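Local coordinates for protein transglutaminase elicitor (Phytophthora sojae, PDB 3TW5) that probably cross-links proteins as a transglutaminase and is an elicitor of plant innate immunity, at residues D86-R91 against Y119-W124; Y272-L277 against G301-Y306; I136-P141 against M357-S362. The protein carries 1 engineered substitution. One frame throughout, in Å; residues are numbered along the deposited sequence.

The three contacts lie well apart in one chain and do not touch. Contact 1 closes first along the sequence and packs a loop against strand 118-122 of the small three-stranded sheet. That strand is followed by helix 128-137, whose end opens contact 3. Contact 3 spans over 200 residues and ties the chain after this helix to the C-terminal helix 352-364. Contact 2 falls within that span and pairs two neighbouring strands of the large antiparallel sheet. The centres of contacts 1 and 2 are about 37 Å apart, on opposite sides of the chain centre. Contacts 2 and 3 come within about 11 Å at their nearest atoms.

Contact 1. Residues D86-R91 against Y119-W124; sequences DSQSGR and YCIPTW
Tyr119 lays one ring face against the type I turn that runs from Gln88 to Arg91. Ser89 CA sits over that face, 3.8 Å from the centroid of the Tyr119 ring and 16° off its normal. This is a CH-pi contact. The carbonyl oxygen of Gln88 lies over the same face, 3.7 Å from Tyr119 CG. Asp86 OD1 comes to the ring edge, near its plane, 4.2 Å from Tyr119 CE2.

Side-chain packing follows along the strand. Gln88 and Ile121 cross at about a right angle, and Gln88 CB is 3.8 Å from Ile121 CG1. The Arg91 chain is extended from CG to NE and passes the Cys120 carbonyl oxygen with its CD. Its tip meets that of Pro122, where Pro122 CD lies over one face of the guanidinium, 4.0 Å from Arg91 CZ.

Two hydrogen bonds lie within residues 86-91. Arg91 N binds Gln88 O at 3.0 Å and closes the turn. Ser89 OG donates to Asp86 O at 2.7 Å. Outside the two segments, Asp86 OD2 forms a salt bridge with Arg112.

The turn lies in the loop that leads from helix 72-82 to strand 93-94. Strand 118-122 is the middle strand of its sheet, between strands 93-94 and 107-110. Cys120 bonds through its backbone to Lys92 and through its sulfur to Cys100. The turn therefore packs on the central strand just before the chain joins the same sheet as its neighbour.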
loop_
_atom_site.group_PDB
_atom_site.type_symbol
_atom_site.label_atom_id
_atom_site.label_comp_id
_atom_site.label_asym_id
_atom_site.label_seq_id
_atom_site.Cartn_x
_atom_site.Cartn_y
_atom_site.Cartn_z
ATOM N N ASP A 86 -9.581 21.325 5.221
ATOM C CA ASP A 86 -9.266 22.216 6.342
ATOM C C ASP A 86 -7.930 21.911 7.020
ATOM O O ASP A 86 -7.408 22.742 7.765
ATOM C CB ASP A 86 -10.400 22.223 7.370
ATOM C CG ASP A 86 -11.548 23.137 6.972
ATOM O OD1 ASP A 86 -11.320 24.107 6.217
ATOM O OD2 ASP A 86 -12.684 22.890 7.427
ATOM N N SER A 87 -7.377 20.729 6.752
ATOM C CA SER A 87 -6.071 20.343 7.288
ATOM C C SER A 87 -4.911 21.074 6.603
ATOM O O SER A 87 -3.764 20.970 7.041
ATOM C CB SER A 87 -5.876 18.824 7.202
ATOM O OG SER A 87 -5.626 18.405 5.873
ATOM N N GLN A 88 -5.216 21.811 5.536
ATOM C CA GLN A 88 -4.197 22.525 4.764
ATOM C C GLN A 88 -4.446 24.039 4.727
ATOM O O GLN A 88 -4.130 24.704 3.735
ATOM C CB GLN A 88 -4.103 21.962 3.341
ATOM C CG GLN A 88 -3.989 20.436 3.239
ATOM C CD GLN A 88 -2.694 19.876 3.810
ATOM O OE1 GLN A 88 -2.701 18.859 4.499
ATOM N NE2 GLN A 88 -1.578 20.535 3.521
ATOM N N SER A 89 -4.993 24.572 5.821
ATOM C CA SER A 89 -5.297 26.004 5.968
ATOM C C SER A 89 -4.114 26.913 5.638
ATOM O O SER A 89 -4.302 28.056 5.217
ATOM C CB SER A 89 -5.771 26.308 7.392
ATOM O OG SER A 89 -6.746 25.382 7.824
ATOM N N GLY A 90 -2.902 26.398 5.837
ATOM C CA GLY A 90 -1.677 27.164 5.632
ATOM C C GLY A 90 -1.271 27.353 4.182
ATOM O O GLY A 90 -0.438 28.208 3.877
ATOM N N ARG A 91 -1.857 26.559 3.290
ATOM C CA ARG A 91 -1.539 26.622 1.861
ATOM C C ARG A 91 -2.225 27.810 1.184
ATOM O O ARG A 91 -3.143 28.408 1.752
ATOM C CB ARG A 91 -1.906 25.306 1.174
ATOM C CG ARG A 91 -1.219 24.102 1.792
ATOM C CD ARG A 91 -1.259 22.887 0.890
ATOM N NE ARG A 91 -0.263 21.900 1.300
ATOM C CZ ARG A 91 0.979 21.838 0.827
ATOM N NH1 ARG A 91 1.391 22.704 -0.092
ATOM N NH2 ARG A 91 1.811 20.906 1.273
ATOM N N TYR A 119 -8.227 25.995 -0.646
ATOM C CA TYR A 119 -6.766 26.054 -0.626
ATOM C C TYR A 119 -6.167 25.204 -1.740
ATOM O O TYR A 119 -6.807 24.269 -2.228
ATOM C CB TYR A 119 -6.225 25.590 0.734
ATOM C CG TYR A 119 -6.925 26.206 1.928
ATOM C CD1 TYR A 119 -6.567 27.469 2.399
ATOM C CD2 TYR A 119 -7.949 25.525 2.585
ATOM C CE1 TYR A 119 -7.210 28.039 3.492
ATOM C CE2 TYR A 119 -8.599 26.085 3.679
ATOM C CZ TYR A 119 -8.225 27.341 4.126
ATOM O OH TYR A 119 -8.867 27.896 5.209
ATOM N N CYS A 120 -4.940 25.538 -2.136
ATOM C CA CYS A 120 -4.216 24.787 -3.164
ATOM C C CYS A 120 -3.511 23.570 -2.562
ATOM O O CYS A 120 -2.445 23.693 -1.952
ATOM C CB CYS A 120 -3.204 25.687 -3.885
ATOM S SG CYS A 120 -3.913 27.144 -4.683
ATOM N N ILE A 121 -4.118 22.400 -2.747
ATOM C CA ILE A 121 -3.621 21.147 -2.178
ATOM C C ILE A 121 -3.132 20.203 -3.285
ATOM O O ILE A 121 -3.826 20.022 -4.287
ATOM C CB ILE A 121 -4.721 20.451 -1.325
ATOM C CG1 ILE A 121 -5.214 21.392 -0.218
ATOM C CG2 ILE A 121 -4.211 19.140 -0.728
ATOM C CD1 ILE A 121 -6.540 21.001 0.406
ATOM N N PRO A 122 -1.924 19.619 -3.116
ATOM C CA PRO A 122 -1.440 18.567 -4.014
ATOM C C PRO A 122 -2.406 17.386 -4.059
ATOM O O PRO A 122 -2.925 16.966 -3.019
ATOM C CB PRO A 122 -0.114 18.145 -3.376
ATOM C CG PRO A 122 0.354 19.358 -2.671
ATOM C CD PRO A 122 -0.886 20.027 -2.149
ATOM N N THR A 123 -2.639 16.861 -5.258
ATOM C CA THR A 123 -3.669 15.842 -5.477
ATOM C C THR A 123 -3.270 14.433 -5.034
ATOM O O THR A 123 -4.115 13.539 -4.964
ATOM C CB THR A 123 -4.130 15.805 -6.953
ATOM O OG1 THR A 123 -2.987 15.790 -7.816
ATOM C CG2 THR A 123 -4.988 17.018 -7.276
ATOM N N TRP A 124 -1.991 14.239 -4.729
ATOM C CA TRP A 124 -1.502 12.930 -4.303
ATOM C C TRP A 124 -1.625 12.697 -2.794
ATOM O O TRP A 124 -1.603 11.551 -2.337
ATOM C CB TRP A 124 -0.070 12.696 -4.793
ATOM C CG TRP A 124 0.972 13.537 -4.121
ATOM C CD1 TRP A 124 1.377 14.789 -4.484
ATOM C CD2 TRP A 124 1.760 13.173 -2.979
ATOM N NE1 TRP A 124 2.362 15.232 -3.636
ATOM C CE2 TRP A 124 2.619 14.261 -2.702
ATOM C CE3 TRP A 124 1.821 12.035 -2.159
ATOM C CZ2 TRP A 124 3.533 14.246 -1.638
ATOM C CZ3 TRP A 124 2.729 12.019 -1.099
ATOM C CH2 TRP A 124 3.571 13.120 -0.849
#

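Contact 2. Residues Y272-L277 against G301-Y306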
loop_
_atom_site.group_PDB
_atom_site.type_symbol
_atom_site.label_atom_id
_atom_site.label_comp_id
_atom_site.label_asym_id
_atom_site.label_seq_id
_atom_site.Cartn_x
_atom_site.Cartn_y
_atom_site.Cartn_z
ATOM N N TYR A 272 20.947 -14.015 -13.038
ATOM C CA TYR A 272 20.079 -12.970 -13.561
ATOM C C TYR A 272 18.639 -13.362 -13.296
ATOM O O TYR A 272 18.200 -14.441 -13.691
ATOM C CB TYR A 272 20.303 -12.764 -15.062
ATOM C CG TYR A 272 19.259 -11.886 -15.728
ATOM C CD1 TYR A 272 19.365 -10.496 -15.699
ATOM C CD2 TYR A 272 18.164 -12.445 -16.385
ATOM C CE1 TYR A 272 18.415 -9.691 -16.306
ATOM C CE2 TYR A 272 17.208 -11.648 -16.992
ATOM C CZ TYR A 272 17.339 -10.272 -16.949
ATOM O OH TYR A 272 16.391 -9.475 -17.551
ATOM N N VAL A 273 17.911 -12.484 -12.618
ATOM C CA VAL A 273 16.519 -12.751 -12.286
ATOM C C VAL A 273 15.617 -11.675 -12.866
ATOM O O VAL A 273 15.908 -10.483 -12.769
ATOM C CB VAL A 273 16.295 -12.875 -10.753
ATOM C CG1 VAL A 273 14.829 -13.173 -10.432
ATOM C CG2 VAL A 273 17.189 -13.955 -10.161
ATOM N N LYS A 274 14.539 -12.121 -13.500
ATOM C CA LYS A 274 13.448 -11.253 -13.894
ATOM C C LYS A 274 12.207 -11.742 -13.165
ATOM O O LYS A 274 11.801 -12.899 -13.315
ATOM C CB LYS A 274 13.239 -11.300 -15.407
ATOM C CG LYS A 274 11.956 -10.632 -15.895
ATOM C CD LYS A 274 11.808 -10.789 -17.401
ATOM C CE LYS A 274 10.416 -10.419 -17.864
ATOM N NZ LYS A 274 10.305 -10.458 -19.340
ATOM N N SER A 275 11.622 -10.859 -12.357
ATOM C CA SER A 275 10.455 -11.195 -11.543
ATOM C C SER A 275 9.430 -10.077 -11.581
ATOM O O SER A 275 9.762 -8.933 -11.895
ATOM C CB SER A 275 10.867 -11.488 -10.099
ATOM O OG SER A 275 11.537 -10.382 -9.526
ATOM N N ARG A 276 8.184 -10.413 -11.262
ATOM C CA ARG A 276 7.101 -9.439 -11.269
ATOM C C ARG A 276 6.396 -9.371 -9.920
ATOM O O ARG A 276 6.003 -10.395 -9.353
ATOM C CB ARG A 276 6.110 -9.737 -12.400
ATOM C CG ARG A 276 4.703 -9.185 -12.191
ATOM C CD ARG A 276 3.850 -9.367 -13.424
ATOM N NE ARG A 276 3.934 -8.197 -14.291
ATOM C CZ ARG A 276 2.937 -7.339 -14.490
ATOM N NH1 ARG A 276 1.760 -7.524 -13.897
ATOM N NH2 ARG A 276 3.114 -6.298 -15.294
ATOM N N LEU A 277 6.255 -8.149 -9.416
ATOM C CA LEU A 277 5.472 -7.879 -8.222
ATOM C C LEU A 277 4.077 -7.442 -8.649
ATOM O O LEU A 277 3.928 -6.676 -9.600
ATOM C CB LEU A 277 6.147 -6.793 -7.382
ATOM C CG LEU A 277 5.687 -6.594 -5.935
ATOM C CD1 LEU A 277 5.986 -7.822 -5.089
ATOM C CD2 LEU A 277 6.350 -5.361 -5.340
ATOM N N GLY A 301 0.964 -4.507 -11.936
ATOM C CA GLY A 301 2.289 -4.981 -11.565
ATOM C C GLY A 301 3.434 -4.349 -12.327
ATOM O O GLY A 301 3.234 -3.465 -13.161
ATOM N N GLN A 302 4.643 -4.810 -12.029
ATOM C CA GLN A 302 5.852 -4.313 -12.671
ATOM C C GLN A 302 6.937 -5.381 -12.675
ATOM O O GLN A 302 7.071 -6.148 -11.717
ATOM C CB GLN A 302 6.358 -3.060 -11.956
ATOM C CG GLN A 302 7.430 -2.303 -12.713
ATOM C CD GLN A 302 7.578 -0.877 -12.230
ATOM O OE1 GLN A 302 7.976 -0.629 -11.089
ATOM N NE2 GLN A 302 7.261 0.074 -13.101
ATOM N N TYR A 303 7.705 -5.430 -13.758
ATOM C CA TYR A 303 8.850 -6.322 -13.828
ATOM C C TYR A 303 10.062 -5.678 -13.176
ATOM O O TYR A 303 10.217 -4.453 -13.194
ATOM C CB TYR A 303 9.165 -6.708 -15.276
ATOM C CG TYR A 303 8.152 -7.638 -15.900
ATOM C CD1 TYR A 303 8.127 -8.994 -15.579
ATOM C CD2 TYR A 303 7.217 -7.160 -16.817
ATOM C CE1 TYR A 303 7.195 -9.853 -16.156
ATOM C CE2 TYR A 303 6.279 -8.007 -17.400
ATOM C CZ TYR A 303 6.273 -9.350 -17.068
ATOM O OH TYR A 303 5.342 -10.186 -17.647
ATOM N N TYR A 304 10.905 -6.516 -12.585
ATOM C CA TYR A 304 12.158 -6.075 -11.994
ATOM C C TYR A 304 13.280 -6.996 -12.434
ATOM O O TYR A 304 13.117 -8.217 -12.478
ATOM C CB TYR A 304 12.059 -6.027 -10.466
ATOM C CG TYR A 304 10.997 -5.080 -9.966
ATOM C CD1 TYR A 304 11.171 -3.697 -10.055
ATOM C CD2 TYR A 304 9.811 -5.562 -9.415
ATOM C CE1 TYR A 304 10.193 -2.820 -9.603
ATOM C CE2 TYR A 304 8.824 -4.691 -8.957
ATOM C CZ TYR A 304 9.024 -3.323 -9.055
ATOM O OH TYR A 304 8.056 -2.455 -8.607
ATOM N N TYR A 305 14.413 -6.392 -12.764
ATOM C CA TYR A 305 15.553 -7.109 -13.311
ATOM C C TYR A 305 16.748 -6.869 -12.405
ATOM O O TYR A 305 17.094 -5.723 -12.108
ATOM C CB TYR A 305 15.847 -6.632 -14.739
ATOM C CG TYR A 305 14.605 -6.440 -15.585
ATOM C CD1 TYR A 305 14.091 -7.485 -16.355
ATOM C CD2 TYR A 305 13.934 -5.216 -15.601
ATOM C CE1 TYR A 305 12.945 -7.313 -17.125
ATOM C CE2 TYR A 305 12.787 -5.033 -16.364
ATOM C CZ TYR A 305 12.298 -6.084 -17.124
ATOM O OH TYR A 305 11.161 -5.899 -17.880
ATOM N N TYR A 306 17.370 -7.955 -11.963
ATOM C CA TYR A 306 18.497 -7.863 -11.051
ATOM C C TYR A 306 19.421 -9.071 -11.113
ATOM O O TYR A 306 19.002 -10.178 -11.462
ATOM C CB TYR A 306 18.015 -7.627 -9.610
ATOM C CG TYR A 306 16.867 -8.507 -9.151
ATOM C CD1 TYR A 306 15.541 -8.116 -9.343
ATOM C CD2 TYR A 306 17.109 -9.719 -8.505
ATOM C CE1 TYR A 306 14.484 -8.918 -8.917
ATOM C CE2 TYR A 306 16.059 -10.527 -8.071
ATOM C CZ TYR A 306 14.751 -10.120 -8.281
ATOM O OH TYR A 306 13.716 -10.916 -7.853
#
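Tyr303 is flanked by two cationic side chains, one on each face of its ring. Lys274 NZ stands 4.6 Å from the centroid of the Tyr303 ring, 16° off its normal. On the opposite face Arg276 CZ is 4.9 Å from the same centroid. Both are cation-pi contacts. The guanidinium and ring planes are 61° apart, so this is not a parallel stack. The Arg276 chain bends at chi3, -92°, which turns NE out of the extended path. One guanidinium face covers the Gly301 backbone, with Gln302 N over its centre.

Tyr306 takes Val273 O over one face. At its edge Ser275 OG is hydrogen-bonded to Tyr306 OH at 2.8 Å. Val273 CB packs 3.6 Å from Tyr306 CE2. Tyr304 offers an edge to Leu277 CB, which lies 3.8 Å from Tyr304 CE2. Lys274 and Tyr305 run side by side, with Lys274 CD 3.7 Å from Tyr305 CE1.

The backbones form an antiparallel ladder. Hydrogen-bonded pairs join Val273 with Tyr306, Ser275 with Tyr304 and Leu277 with Gln302. The pairs of Lys274 with Tyr305 and Arg276 with Tyr303 are non-hydrogen-bonded.

Strands 269-280 and 299-310 are neighbours in the large antiparallel sheet, and 269-280 also pairs with 232-246. Helix 202-215 covers the side bearing Val273, Leu277 and Tyr306, and its His206 ND1 is hydrogen-bonded to Tyr306 OH.

The two sheet faces differ in chemistry. The largely buried face with Val273, Ser275, Tyr304 and Tyr306 satisfies the Tyr306 hydroxyl with two partners. On the partly exposed face of Lys274, Arg276, Tyr303 and Tyr305, each charge may gain from the pi face it meets.

Contact 3. Residues I136-P141 against M357-S362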
loop_
_atom_site.group_PDB
_atom_site.type_symbol
_atom_site.label_atom_id
_atom_site.label_comp_id
_atom_site.label_asym_id
_atom_site.label_seq_id
_atom_site.Cartn_x
_atom_site.Cartn_y
_atom_site.Cartn_z
ATOM N N ILE A 136 -5.320 -5.564 3.427
ATOM C CA ILE A 136 -4.745 -6.840 3.842
ATOM C C ILE A 136 -5.497 -7.438 5.035
ATOM O O ILE A 136 -6.138 -8.483 4.903
ATOM C CB ILE A 136 -3.233 -6.709 4.168
ATOM C CG1 ILE A 136 -2.461 -6.213 2.939
ATOM C CG2 ILE A 136 -2.669 -8.039 4.676
ATOM C CD1 ILE A 136 -1.118 -5.587 3.256
ATOM N N LEU A 137 -5.435 -6.763 6.180
ATOM C CA LEU A 137 -5.915 -7.324 7.444
ATOM C C LEU A 137 -7.429 -7.442 7.547
ATOM O O LEU A 137 -7.935 -8.346 8.216
ATOM C CB LEU A 137 -5.387 -6.517 8.638
ATOM C CG LEU A 137 -3.880 -6.471 8.905
ATOM C CD1 LEU A 137 -3.606 -5.450 9.986
ATOM C CD2 LEU A 137 -3.308 -7.836 9.288
ATOM N N GLU A 138 -8.144 -6.537 6.888
ATOM C CA GLU A 138 -9.599 -6.476 7.012
ATOM C C GLU A 138 -10.315 -7.219 5.876
ATOM O O GLU A 138 -10.032 -6.986 4.699
ATOM C CB GLU A 138 -10.056 -5.016 7.077
ATOM C CG GLU A 138 -11.128 -4.738 8.112
ATOM C CD GLU A 138 -10.588 -4.720 9.532
ATOM O OE1 GLU A 138 -9.596 -4.006 9.795
ATOM O OE2 GLU A 138 -11.168 -5.417 10.390
ATOM N N THR A 139 -11.227 -8.119 6.245
ATOM C CA THR A 139 -12.084 -8.816 5.287
ATOM C C THR A 139 -12.895 -7.787 4.506
ATOM O O THR A 139 -13.451 -6.859 5.099
ATOM C CB THR A 139 -13.050 -9.792 5.998
ATOM O OG1 THR A 139 -12.309 -10.676 6.846
ATOM C CG2 THR A 139 -13.837 -10.618 4.992
ATOM N N GLU A 140 -12.955 -7.944 3.184
ATOM C CA GLU A 140 -13.642 -6.982 2.321
ATOM C C GLU A 140 -15.142 -6.913 2.595
ATOM O O GLU A 140 -15.790 -7.952 2.721
ATOM C CB GLU A 140 -13.407 -7.302 0.842
ATOM C CG GLU A 140 -13.947 -6.229 -0.103
ATOM C CD GLU A 140 -13.891 -6.625 -1.561
ATOM O OE1 GLU A 140 -13.588 -5.749 -2.397
ATOM O OE2 GLU A 140 -14.159 -7.804 -1.874
ATOM N N PRO A 141 -15.690 -5.685 2.698
ATOM C CA PRO A 141 -17.136 -5.498 2.718
ATOM C C PRO A 141 -17.740 -6.044 1.429
ATOM O O PRO A 141 -17.257 -5.721 0.339
ATOM C CB PRO A 141 -17.294 -3.975 2.764
ATOM C CG PRO A 141 -16.039 -3.474 3.329
ATOM C CD PRO A 141 -14.970 -4.411 2.876
ATOM N N MET A 357 -18.248 -3.529 13.724
ATOM C CA MET A 357 -19.613 -4.047 13.780
ATOM C C MET A 357 -20.254 -4.068 12.391
ATOM O O MET A 357 -20.877 -5.062 12.004
ATOM C CB MET A 357 -20.443 -3.219 14.774
ATOM C CG MET A 357 -21.909 -3.627 14.920
ATOM S SD MET A 357 -23.023 -2.787 13.765
ATOM C CE MET A 357 -22.835 -1.080 14.280
ATOM N N LEU A 358 -20.085 -2.974 11.650
ATOM C CA LEU A 358 -20.637 -2.847 10.301
ATOM C C LEU A 358 -19.890 -3.719 9.291
ATOM O O LEU A 358 -20.506 -4.308 8.401
ATOM C CB LEU A 358 -20.640 -1.381 9.853
ATOM C CG LEU A 358 -21.589 -0.401 10.557
ATOM C CD1 LEU A 358 -21.298 1.022 10.117
ATOM C CD2 LEU A 358 -23.055 -0.746 10.311
ATOM N N LEU A 359 -18.567 -3.798 9.445
ATOM C CA LEU A 359 -17.721 -4.644 8.601
ATOM C C LEU A 359 -18.086 -6.126 8.695
ATOM O O LEU A 359 -18.090 -6.831 7.684
ATOM C CB LEU A 359 -16.244 -4.454 8.958
ATOM C CG LEU A 359 -15.531 -3.192 8.469
ATOM C CD1 LEU A 359 -14.275 -2.962 9.287
ATOM C CD2 LEU A 359 -15.198 -3.270 6.986
ATOM N N LYS A 360 -18.387 -6.588 9.908
ATOM C CA LYS A 360 -18.752 -7.985 10.137
ATOM C C LYS A 360 -20.068 -8.340 9.451
ATOM O O LYS A 360 -20.211 -9.433 8.900
ATOM C CB LYS A 360 -18.844 -8.295 11.635
ATOM C CG LYS A 360 -18.915 -9.786 11.944
ATOM C CD LYS A 360 -19.559 -10.063 13.292
ATOM C CE LYS A 360 -19.779 -11.560 13.486
ATOM N NZ LYS A 360 -20.388 -11.871 14.807
ATOM N N LYS A 361 -21.021 -7.412 9.488
ATOM C CA LYS A 361 -22.317 -7.604 8.847
ATOM C C LYS A 361 -22.211 -7.540 7.327
ATOM O O LYS A 361 -22.928 -8.245 6.621
ATOM C CB LYS A 361 -23.324 -6.568 9.347
ATOM C CG LYS A 361 -23.773 -6.784 10.779
ATOM C CD LYS A 361 -24.757 -5.714 11.207
ATOM C CE LYS A 361 -25.251 -5.966 12.619
ATOM N NZ LYS A 361 -26.104 -4.847 13.090
ATOM N N SER A 362 -21.308 -6.697 6.833
ATOM C CA SER A 362 -21.103 -6.533 5.397
ATOM C C SER A 362 -20.483 -7.770 4.750
ATOM O O SER A 362 -20.874 -8.163 3.649
ATOM C CB SER A 362 -20.231 -5.313 5.124
ATOM O OG SER A 362 -20.333 -4.918 3.772
#
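Leu359 spreads its two methyl groups over residues 138-141. Its CD1 meets the aliphatic part of Glu138, 3.8 Å from Glu138 CG, and the two side chains cross at about a right angle. Its CD2 lies 3.8 Å from Pro141 CG, and here the side chains run side by side, pointing the same way. One turn further along the helix, Ser362 OG is 3.3 Å from Pro141 CB. The backbones come nearest at this pair, where the CA atoms of Pro141 and Ser362 are 4.9 Å apart.

Chi1 of Leu359, -77°, sets CG beside the backbone N, and CG carries the two methyls to Glu138 and Pro141. Glu138 is the first residue to leave helical geometry after helix 128-137. Its chain is bent at chi2, 75°, where CD turns away from the extended line. Ser362 N is bonded to Leu358 O at 3.0 Å, part of the regular helix 352-364.

The second shell fixes the polar ends. Tyr165 OH is hydrogen-bonded to Glu138 OE1, and Tyr352 OH to Glu138 OE2. Ser362 OG is hydrogen-bonded to Cys143 O, just beyond Pro141. Leu359 also rests on Val161 of helix 154-167, and Cys143 forms a disulfide with Cys365.

The contact is mainly van der Waals, although two of its four main residues are polar. Glu138 lends its CG methylene to Leu359, while its buried carboxylate is held by two tyrosine hydroxyls that would stabilise a negative charge. Ser362 turns a hydroxyl toward the proline and spends its polarity on a main-chain carbonyl. This packing and the nearby disulfide together join the C-terminal helix to the chain after helix 128-137.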